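Local structure of chitooligosaccharide oxidase (Gibberella zeae, 6Y0R) at residues P67-V70 against A71-S74; I283-E286 against A287-R290; K475-K479 against N480-N484. The protein oxidises the C1 hydroxyl of chitooligosaccharides to the lactone with a bicovalently bound FAD, passing the electrons to molecular oxygen and forming hydrogen peroxide. One frame throughout, in Å; residues are numbered along the deposited sequence.

Contact 1 of 3, residues P67-V70 against A71-S74; sequences PTTV and AQVS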
ATOM      1  N   PRO A  67      22.662   4.350   2.992  1.00 24.05           N
ATOM      2  CA  PRO A  67      23.437   4.138   1.774  1.00 25.05           C
ATOM      3  C   PRO A  67      23.010   5.035   0.611  1.00 27.63           C
ATOM      4  O   PRO A  67      21.837   5.346   0.449  1.00 26.35           O
ATOM      5  CB  PRO A  67      23.177   2.677   1.409  1.00 24.06           C
ATOM      6  CG  PRO A  67      21.764   2.435   1.981  1.00 23.27           C
ATOM      7  CD  PRO A  67      21.726   3.235   3.260  1.00 22.97           C
ATOM      8  N   THR A  68      23.978   5.430  -0.208  1.00 26.55           N
ATOM      9  CA  THR A  68      23.721   6.102  -1.514  1.00 24.46           C
ATOM     10  C   THR A  68      24.039   5.209  -2.711  1.00 26.22           C
ATOM     11  O   THR A  68      23.697   5.628  -3.839  1.00 27.88           O
ATOM     12  CB  THR A  68      24.518   7.404  -1.587  1.00 28.50           C
ATOM     13  OG1 THR A  68      25.900   7.044  -1.689  1.00 29.42           O
ATOM     14  CG2 THR A  68      24.315   8.266  -0.367  1.00 29.21           C
ATOM     15  N   THR A  69      24.639   4.022  -2.524  1.00 24.48           N
ATOM     16  CA  THR A  69      24.966   3.083  -3.615  1.00 25.62           C
ATOM     17  C   THR A  69      24.540   1.659  -3.257  1.00 24.17           C
ATOM     18  O   THR A  69      24.478   1.359  -2.055  1.00 25.66           O
ATOM     19  CB  THR A  69      26.480   3.052  -3.869  1.00 29.04           C
ATOM     20  OG1 THR A  69      27.120   2.425  -2.759  1.00 28.61           O
ATOM     21  CG2 THR A  69      27.057   4.437  -4.018  1.00 29.23           C
ATOM     22  N   VAL A  70      24.317   0.841  -4.266  1.00 25.42           N
ATOM     23  CA  VAL A  70      24.019  -0.606  -4.096  1.00 26.29           C
ATOM     24  C   VAL A  70      25.185  -1.262  -3.333  1.00 28.80           C
ATOM     25  O   VAL A  70      24.922  -2.071  -2.407  1.00 26.58           O
ATOM     26  CB  VAL A  70      23.683  -1.261  -5.444  1.00 29.61           C
ATOM     27  CG1 VAL A  70      23.572  -2.777  -5.356  1.00 31.64           C
ATOM     28  CG2 VAL A  70      22.397  -0.674  -6.007  1.00 30.29           C
ATOM     29  N   ALA A  71      26.439  -0.892  -3.621  1.00 28.34           N
ATOM     30  CA  ALA A  71      27.611  -1.453  -2.899  1.00 27.80           C
ATOM     31  C   ALA A  71      27.482  -1.197  -1.395  1.00 25.86           C
ATOM     32  O   ALA A  71      27.827  -2.116  -0.609  1.00 26.69           O
ATOM     33  CB  ALA A  71      28.912  -0.862  -3.443  1.00 29.10           C
ATOM     34  N   GLN A  72      26.986  -0.026  -0.969  1.00 25.44           N
ATOM     35  CA  GLN A  72      26.782   0.296   0.463  1.00 23.27           C
ATOM     36  C   GLN A  72      25.622  -0.538   1.052  1.00 22.94           C
ATOM     37  O   GLN A  72      25.703  -0.883   2.241  1.00 23.97           O
ATOM     38  CB  GLN A  72      26.560   1.780   0.644  1.00 25.64           C
ATOM     39  CG  GLN A  72      27.847   2.585   0.468  1.00 26.38           C
ATOM     40  CD  GLN A  72      27.573   4.056   0.345  1.00 29.17           C
ATOM     41  OE1 GLN A  72      26.433   4.502   0.429  1.00 28.43           O
ATOM     42  NE2 GLN A  72      28.638   4.836   0.184  1.00 31.15           N
ATOM     43  N   VAL A  73      24.583  -0.806   0.266  1.00 24.85           N
ATOM     44  CA  VAL A  73      23.463  -1.706   0.717  1.00 22.49           C
ATOM     45  C   VAL A  73      24.050  -3.115   0.947  1.00 24.61           C
ATOM     46  O   VAL A  73      23.776  -3.695   2.040  1.00 25.12           O
ATOM     47  CB  VAL A  73      22.281  -1.724  -0.267  1.00 23.00           C
ATOM     48  CG1 VAL A  73      21.166  -2.661   0.215  1.00 22.49           C
ATOM     49  CG2 VAL A  73      21.697  -0.338  -0.493  1.00 22.88           C
ATOM     50  N   SER A  74      24.830  -3.646  -0.010  1.00 25.68           N
ATOM     51  CA  SER A  74      25.468  -4.977   0.128  1.00 27.58           C
ATOM     52  C   SER A  74      26.285  -5.005   1.414  1.00 27.04           C
ATOM     53  O   SER A  74      26.122  -5.965   2.180  1.00 25.35           O
ATOM     54  CB  SER A  74      26.336  -5.356  -1.038  1.00 29.24           C
ATOM     55  OG  SER A  74      25.549  -5.723  -2.131  1.00 33.93           O
TER
HETATM   56  O   HOH W   1      27.667   7.802   0.127  1.00 39.43           O

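Contact 2 of 3, residues I283-E286 against A287-R290; sequences IGDE and ASLR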
ATOM      1  N   ILE A 283     -10.734   7.209 -16.973  1.00 16.39           N
ATOM      2  CA  ILE A 283      -9.799   7.480 -18.091  1.00 17.82           C
ATOM      3  C   ILE A 283     -10.663   7.870 -19.294  1.00 18.23           C
ATOM      4  O   ILE A 283     -11.327   7.024 -19.915  1.00 20.87           O
ATOM      5  CB  ILE A 283      -8.882   6.302 -18.382  1.00 18.84           C
ATOM      6  CG1 ILE A 283      -8.046   5.947 -17.160  1.00 21.77           C
ATOM      7  CG2 ILE A 283      -7.968   6.599 -19.561  1.00 21.01           C
ATOM      8  CD1 ILE A 283      -7.461   4.590 -17.271  1.00 20.83           C
ATOM      9  N   GLY A 284     -10.699   9.152 -19.575  1.00 19.72           N
ATOM     10  CA  GLY A 284     -11.556   9.726 -20.618  1.00 19.36           C
ATOM     11  C   GLY A 284     -12.104  11.063 -20.165  1.00 19.82           C
ATOM     12  O   GLY A 284     -11.702  11.572 -19.096  1.00 19.58           O
ATOM     13  N   ASP A 285     -12.982  11.658 -20.977  1.00 21.13           N
ATOM     14  CA  ASP A 285     -13.463  13.029 -20.701  1.00 21.91           C
ATOM     15  C   ASP A 285     -14.756  13.064 -19.883  1.00 22.50           C
ATOM     16  O   ASP A 285     -15.370  12.027 -19.570  1.00 21.08           O
ATOM     17  CB  ASP A 285     -13.609  13.824 -21.999  1.00 23.99           C
ATOM     18  CG  ASP A 285     -14.670  13.340 -22.951  1.00 29.87           C
ATOM     19  OD1 ASP A 285     -15.622  12.679 -22.525  1.00 27.38           O
ATOM     20  OD2 ASP A 285     -14.570  13.727 -24.132  1.00 35.10           O
ATOM     21  N   GLU A 286     -15.141  14.265 -19.503  1.00 22.67           N
ATOM     22  CA  GLU A 286     -16.255  14.448 -18.554  1.00 22.78           C
ATOM     23  C   GLU A 286     -17.553  13.920 -19.160  1.00 23.35           C
ATOM     24  O   GLU A 286     -18.342  13.239 -18.447  1.00 21.15           O
ATOM     25  CB  GLU A 286     -16.374  15.907 -18.149  1.00 24.42           C
ATOM     26  CG  GLU A 286     -17.502  16.105 -17.167  1.00 23.78           C
ATOM     27  CD  GLU A 286     -17.533  17.460 -16.481  1.00 30.47           C
ATOM     28  OE1 GLU A 286     -16.607  18.264 -16.700  1.00 34.26           O
ATOM     29  OE2 GLU A 286     -18.449  17.682 -15.673  1.00 31.99           O
ATOM     30  N   ALA A 287     -17.842  14.255 -20.420  1.00 22.66           N
ATOM     31  CA  ALA A 287     -19.114  13.822 -21.038  1.00 25.11           C
ATOM     32  C   ALA A 287     -19.233  12.300 -20.993  1.00 22.37           C
ATOM     33  O   ALA A 287     -20.325  11.797 -20.649  1.00 24.33           O
ATOM     34  CB  ALA A 287     -19.211  14.374 -22.446  1.00 27.94           C
ATOM     35  N   SER A 288     -18.140  11.591 -21.293  1.00 22.25           N
ATOM     36  CA  SER A 288     -18.078  10.110 -21.335  1.00 22.82           C
ATOM     37  C   SER A 288     -18.269   9.569 -19.910  1.00 20.90           C
ATOM     38  O   SER A 288     -18.989   8.571 -19.751  1.00 20.86           O
ATOM     39  CB  SER A 288     -16.781   9.619 -21.929  1.00 23.44           C
ATOM     40  OG  SER A 288     -16.700   9.943 -23.310  1.00 27.31           O
ATOM     41  N   LEU A 289     -17.646  10.221 -18.929  1.00 20.11           N
ATOM     42  CA  LEU A 289     -17.793   9.810 -17.497  1.00 19.69           C
ATOM     43  C   LEU A 289     -19.264   9.940 -17.087  1.00 19.79           C
ATOM     44  O   LEU A 289     -19.831   9.011 -16.456  1.00 20.49           O
ATOM     45  CB  LEU A 289     -16.868  10.664 -16.631  1.00 20.55           C
ATOM     46  CG  LEU A 289     -16.887  10.400 -15.127  1.00 21.38           C
ATOM     47  CD1 LEU A 289     -17.914  11.252 -14.432  1.00 22.83           C
ATOM     48  CD2 LEU A 289     -17.067   8.920 -14.815  1.00 21.10           C
ATOM     49  N   ARG A 290     -19.897  11.071 -17.400  1.00 19.58           N
ATOM     50  CA  ARG A 290     -21.308  11.287 -17.024  1.00 21.62           C
ATOM     51  C   ARG A 290     -22.183  10.223 -17.678  1.00 21.97           C
ATOM     52  O   ARG A 290     -23.073   9.705 -16.982  1.00 22.88           O
ATOM     53  CB  ARG A 290     -21.695  12.733 -17.362  1.00 22.17           C
ATOM     54  CG  ARG A 290     -21.053  13.745 -16.419  1.00 22.44           C
ATOM     55  CD  ARG A 290     -21.570  15.150 -16.618  1.00 23.13           C
ATOM     56  NE  ARG A 290     -20.903  16.086 -15.754  1.00 22.08           N
ATOM     57  CZ  ARG A 290     -21.228  16.324 -14.495  1.00 21.81           C
ATOM     58  NH1 ARG A 290     -22.240  15.693 -13.938  1.00 23.57           N
ATOM     59  NH2 ARG A 290     -20.557  17.228 -13.809  1.00 23.77           N
TER

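Contact 3 of 3, residues K475-K479 against N480-N484; sequences KYDPK and NLFRN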
ATOM      1  N   LYS A 475      14.659 -20.624   0.815  1.00 22.11           N
ATOM      2  CA  LYS A 475      15.716 -20.557  -0.227  1.00 22.50           C
ATOM      3  C   LYS A 475      16.519 -19.259  -0.102  1.00 23.44           C
ATOM      4  O   LYS A 475      17.745 -19.292  -0.212  1.00 23.93           O
ATOM      5  CB  LYS A 475      15.097 -20.600  -1.614  1.00 22.86           C
ATOM      6  CG  LYS A 475      16.104 -20.611  -2.749  1.00 23.25           C
ATOM      7  CD  LYS A 475      15.505 -20.825  -4.056  1.00 26.59           C
ATOM      8  CE  LYS A 475      16.558 -20.640  -5.129  1.00 26.96           C
ATOM      9  NZ  LYS A 475      15.923 -20.667  -6.448  1.00 28.01           N
ATOM     10  N   TYR A 476      15.866 -18.110   0.062  1.00 20.50           N
ATOM     11  CA  TYR A 476      16.548 -16.788  -0.008  1.00 21.56           C
ATOM     12  C   TYR A 476      16.845 -16.198   1.363  1.00 21.96           C
ATOM     13  O   TYR A 476      17.810 -15.459   1.478  1.00 22.42           O
ATOM     14  CB  TYR A 476      15.723 -15.841  -0.895  1.00 19.74           C
ATOM     15  CG  TYR A 476      15.711 -16.262  -2.341  1.00 20.59           C
ATOM     16  CD1 TYR A 476      16.837 -16.078  -3.126  1.00 22.82           C
ATOM     17  CD2 TYR A 476      14.620 -16.869  -2.935  1.00 21.58           C
ATOM     18  CE1 TYR A 476      16.855 -16.455  -4.452  1.00 24.12           C
ATOM     19  CE2 TYR A 476      14.605 -17.215  -4.278  1.00 22.16           C
ATOM     20  CZ  TYR A 476      15.758 -17.057  -5.027  1.00 22.58           C
ATOM     21  OH  TYR A 476      15.833 -17.409  -6.346  1.00 26.79           O
ATOM     22  N   ASP A 477      16.056 -16.483   2.408  1.00 20.24           N
ATOM     23  CA  ASP A 477      16.359 -15.928   3.746  1.00 19.11           C
ATOM     24  C   ASP A 477      16.162 -17.025   4.769  1.00 19.35           C
ATOM     25  O   ASP A 477      15.300 -16.940   5.627  1.00 17.91           O
ATOM     26  CB  ASP A 477      15.517 -14.709   4.094  1.00 18.78           C
ATOM     27  CG  ASP A 477      15.859 -13.983   5.393  1.00 19.96           C
ATOM     28  OD1 ASP A 477      17.007 -14.117   5.891  1.00 20.79           O
ATOM     29  OD2 ASP A 477      14.946 -13.272   5.963  1.00 20.05           O
ATOM     30  N   PRO A 478      16.971 -18.106   4.703  1.00 21.45           N
ATOM     31  CA  PRO A 478      16.821 -19.230   5.638  1.00 22.76           C
ATOM     32  C   PRO A 478      17.024 -18.881   7.116  1.00 23.37           C
ATOM     33  O   PRO A 478      16.424 -19.534   7.987  1.00 22.88           O
ATOM     34  CB  PRO A 478      17.933 -20.207   5.195  1.00 22.33           C
ATOM     35  CG  PRO A 478      18.876 -19.376   4.404  1.00 22.84           C
ATOM     36  CD  PRO A 478      18.017 -18.337   3.708  1.00 22.30           C
ATOM     37  N   LYS A 479      17.809 -17.846   7.418  1.00 21.66           N
ATOM     38  CA  LYS A 479      18.094 -17.418   8.799  1.00 23.81           C
ATOM     39  C   LYS A 479      17.018 -16.439   9.289  1.00 21.76           C
ATOM     40  O   LYS A 479      17.060 -16.048  10.422  1.00 20.31           O
ATOM     41  CB  LYS A 479      19.515 -16.865   8.870  1.00 26.12           C
ATOM     42  CG  LYS A 479      20.585 -17.896   8.541  1.00 29.58           C
ATOM     43  CD  LYS A 479      21.977 -17.364   8.657  1.00 33.50           C
ATOM     44  CE  LYS A 479      22.307 -16.481   7.475  1.00 36.56           C
ATOM     45  NZ  LYS A 479      23.719 -16.028   7.522  1.00 39.10           N
ATOM     46  N   ASN A 480      16.094 -16.047   8.420  1.00 19.21           N
ATOM     47  CA  ASN A 480      14.982 -15.132   8.782  1.00 18.48           C
ATOM     48  C   ASN A 480      15.541 -13.842   9.402  1.00 17.39           C
ATOM     49  O   ASN A 480      15.058 -13.373  10.435  1.00 18.51           O
ATOM     50  CB  ASN A 480      13.939 -15.822   9.645  1.00 19.75           C
ATOM     51  CG  ASN A 480      12.636 -15.076   9.605  1.00 20.67           C
ATOM     52  OD1 ASN A 480      12.435 -14.252   8.697  1.00 19.98           O
ATOM     53  ND2 ASN A 480      11.745 -15.394  10.535  1.00 19.23           N
ATOM     54  N   LEU A 481      16.509 -13.200   8.735  1.00 18.22           N
ATOM     55  CA  LEU A 481      17.013 -11.876   9.152  1.00 19.46           C
ATOM     56  C   LEU A 481      16.018 -10.784   8.742  1.00 17.45           C
ATOM     57  O   LEU A 481      15.912  -9.811   9.476  1.00 19.23           O
ATOM     58  CB  LEU A 481      18.368 -11.662   8.480  1.00 20.52           C
ATOM     59  CG  LEU A 481      19.471 -12.619   8.923  1.00 23.61           C
ATOM     60  CD1 LEU A 481      20.664 -12.402   8.021  1.00 26.19           C
ATOM     61  CD2 LEU A 481      19.824 -12.390  10.386  1.00 27.20           C
ATOM     62  N   PHE A 482      15.293 -10.978   7.633  1.00 17.46           N
ATOM     63  CA  PHE A 482      14.334  -9.962   7.102  1.00 19.00           C
ATOM     64  C   PHE A 482      12.956 -10.304   7.639  1.00 17.75           C
ATOM     65  O   PHE A 482      12.092 -10.800   6.898  1.00 19.18           O
ATOM     66  CB  PHE A 482      14.381  -9.860   5.572  1.00 18.09           C
ATOM     67  CG  PHE A 482      15.646  -9.173   5.132  1.00 18.46           C
ATOM     68  CD1 PHE A 482      16.824  -9.886   5.069  1.00 18.62           C
ATOM     69  CD2 PHE A 482      15.653  -7.844   4.744  1.00 19.82           C
ATOM     70  CE1 PHE A 482      18.005  -9.257   4.704  1.00 21.18           C
ATOM     71  CE2 PHE A 482      16.840  -7.214   4.393  1.00 21.00           C
ATOM     72  CZ  PHE A 482      18.019  -7.922   4.383  1.00 20.59           C
ATOM     73  N   ARG A 483      12.775  -9.991   8.907  1.00 18.60           N
ATOM     74  CA  ARG A 483      11.579 -10.439   9.657  1.00 16.75           C
ATOM     75  C   ARG A 483      10.892  -9.262  10.342  1.00 16.44           C
ATOM     76  O   ARG A 483      11.516  -8.217  10.630  1.00 18.45           O
ATOM     77  CB  ARG A 483      11.930 -11.538  10.666  1.00 18.40           C
ATOM     78  CG  ARG A 483      12.771 -11.084  11.846  1.00 18.89           C
ATOM     79  CD  ARG A 483      12.987 -12.236  12.795  1.00 18.83           C
ATOM     80  NE  ARG A 483      13.778 -11.815  13.936  1.00 19.81           N
ATOM     81  CZ  ARG A 483      15.100 -11.950  14.071  1.00 19.47           C
ATOM     82  NH1 ARG A 483      15.675 -11.567  15.208  1.00 22.18           N
ATOM     83  NH2 ARG A 483      15.831 -12.515  13.131  1.00 20.09           N
ATOM     84  N   ASN A 484       9.621  -9.469  10.625  1.00 16.05           N
ATOM     85  CA  ASN A 484       8.805  -8.600  11.493  1.00 16.01           C
ATOM     86  C   ASN A 484       7.724  -9.505  12.081  1.00 15.24           C
ATOM     87  O   ASN A 484       7.614 -10.670  11.704  1.00 15.07           O
ATOM     88  CB  ASN A 484       8.297  -7.366  10.732  1.00 15.80           C
ATOM     89  CG  ASN A 484       7.253  -7.704   9.680  1.00 16.57           C
ATOM     90  OD1 ASN A 484       6.250  -8.356   9.978  1.00 18.31           O
ATOM     91  ND2 ASN A 484       7.412  -7.187   8.463  1.00 16.83           N
TER

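Contact 1 of 3, residues P67-V70 against A71-S74
A71 opens the helical segment with its methyl carbon CB 3.8 Å from T69 OG1. Q72 bonds to the loop through both backbone and side chain. Q72 N donates to T69 OG1 at 3.0 Å, and the N-H points well at the hydroxyl, at 152°. The T69 hydroxyl can cap in this way because chi1 of 69° sets OG1 between the residue's own N and carbonyl carbon, facing the start of the helix. The Q72 side chain then runs back over the loop, its CG passing beside T69 OG1, and its amide oxygen OE1 accepts from T68 N at 2.7 Å, met almost head-on by a nearly straight N-H. T69 N adds only a weak, long bond to OE1. T69 and Q72 thus make a capping box at the N terminus of helix 70-83, in the FAD-binding PCMH-type domain. A water extends the grip, accepting from Q72 NE2 and bonding T68 OG1 at 2.6 Å. Q72 CB packs on P67 CB at 3.6 Å. V73 N bonds T69 O, while its CG2 lies 3.7 Å from P67 CG; M115 touches both side chains, and V188, V218 and V220 pack against V73. S74 N donates to V70 O at 2.9 Å, and its hydroxyl is hydrogen-bonded to G192 O.

Contact 2 of 3, residues I283-E286 against A287-R290
D285 accepts from S288 as the N-cap of helix 286-300, the connection of a beta-alpha-beta crossover between parallel strands 275-283 and 305-310, with antiparallel strand 233-239 lying between them in the sheet. Two hydrogen bonds converge on one carboxylate oxygen: S288 N and S288 OG each lie 3.0 Å from D285 OD1. The amide comes nearly in line with the C-O bond, whereas the hydroxyl approaches from above the carboxylate plane. With chi1 at 66°, the D285 carboxylate swings over the first turn, where the positive end of the helix dipole would probably help to stabilise its negative charge. Among the backbone bonds, L289 N donates to D285 O at 3.0 Å and R290 N to E286 O. L289 is buried, its side chain set against T234, F236, V305 and A307 of the sheet. R290 NH1 donates to V305 O. The charged interaction is an i to i+4 salt bridge between E286 and R290, whose side chains run alongside each other in the same direction. The guanidinium meets the carboxylate side-on, the two planes turned 32° apart, and both R290 NE and R290 NH2 sit 2.9 Å from the single oxygen E286 OE2.

Contact 3 of 3, residues K475-K479 against N480-N484
The carboxylate of D477 faces the backbone of L481 and F482 and spends one oxygen on each: D477 OD1 accepts from L481 N at 3.0 Å, and D477 OD2 from F482 N at 2.9 Å. Both amides arrive on the syn side, slightly out of the carboxylate plane. This reach depends on chi1 of -174°, which carries CG away from the residue's own N and toward the amides of L481 and F482. OD2 also forms a salt bridge with K473 on helix 466-476, so the carboxylate links that helix to the chain that follows it, and the lysine probably favours the charged form of the acid. F482 presents its ring edge to the same oxygen, with CD1 4.0 Å from D477 OD2, and its side chain touches P190. N480 stands in a left-handed backbone conformation, and its carbonyl oxygen accepts from R483 NH2 at 2.9 Å, with that oxygen close to the guanidinium plane. N480 N closes on D477 O at 3.0 Å. That bond defines a type I beta turn from D477 to N480, directly after helix 466-476 in the berberine-like C-terminal region, and an inverse gamma turn centred on F482 follows.

How the contacts relate
All three contacts are local turns at helix ends: contacts 1 and 2 start helices, whereas contact 3 runs over the C-terminal end of one. In each, a loop side chain (T69, D285 or D477) accepts from one or two backbone N-H groups. Contacts 1 and 3 lie on the same side of the chain's centre, with centres about 20 Å apart and nearest atoms about 7 Å, one in the FAD-binding domain, the other in the berberine-like region. Both lie near the bound FAD without touching it through these side chains: V73 is about 8 Å from it and F482 about 6 Å. Contact 2 is remote, its centre about 46 Å from that of contact 1 and 48 Å from that of contact 3, which lies on the opposite side of the chain's centre.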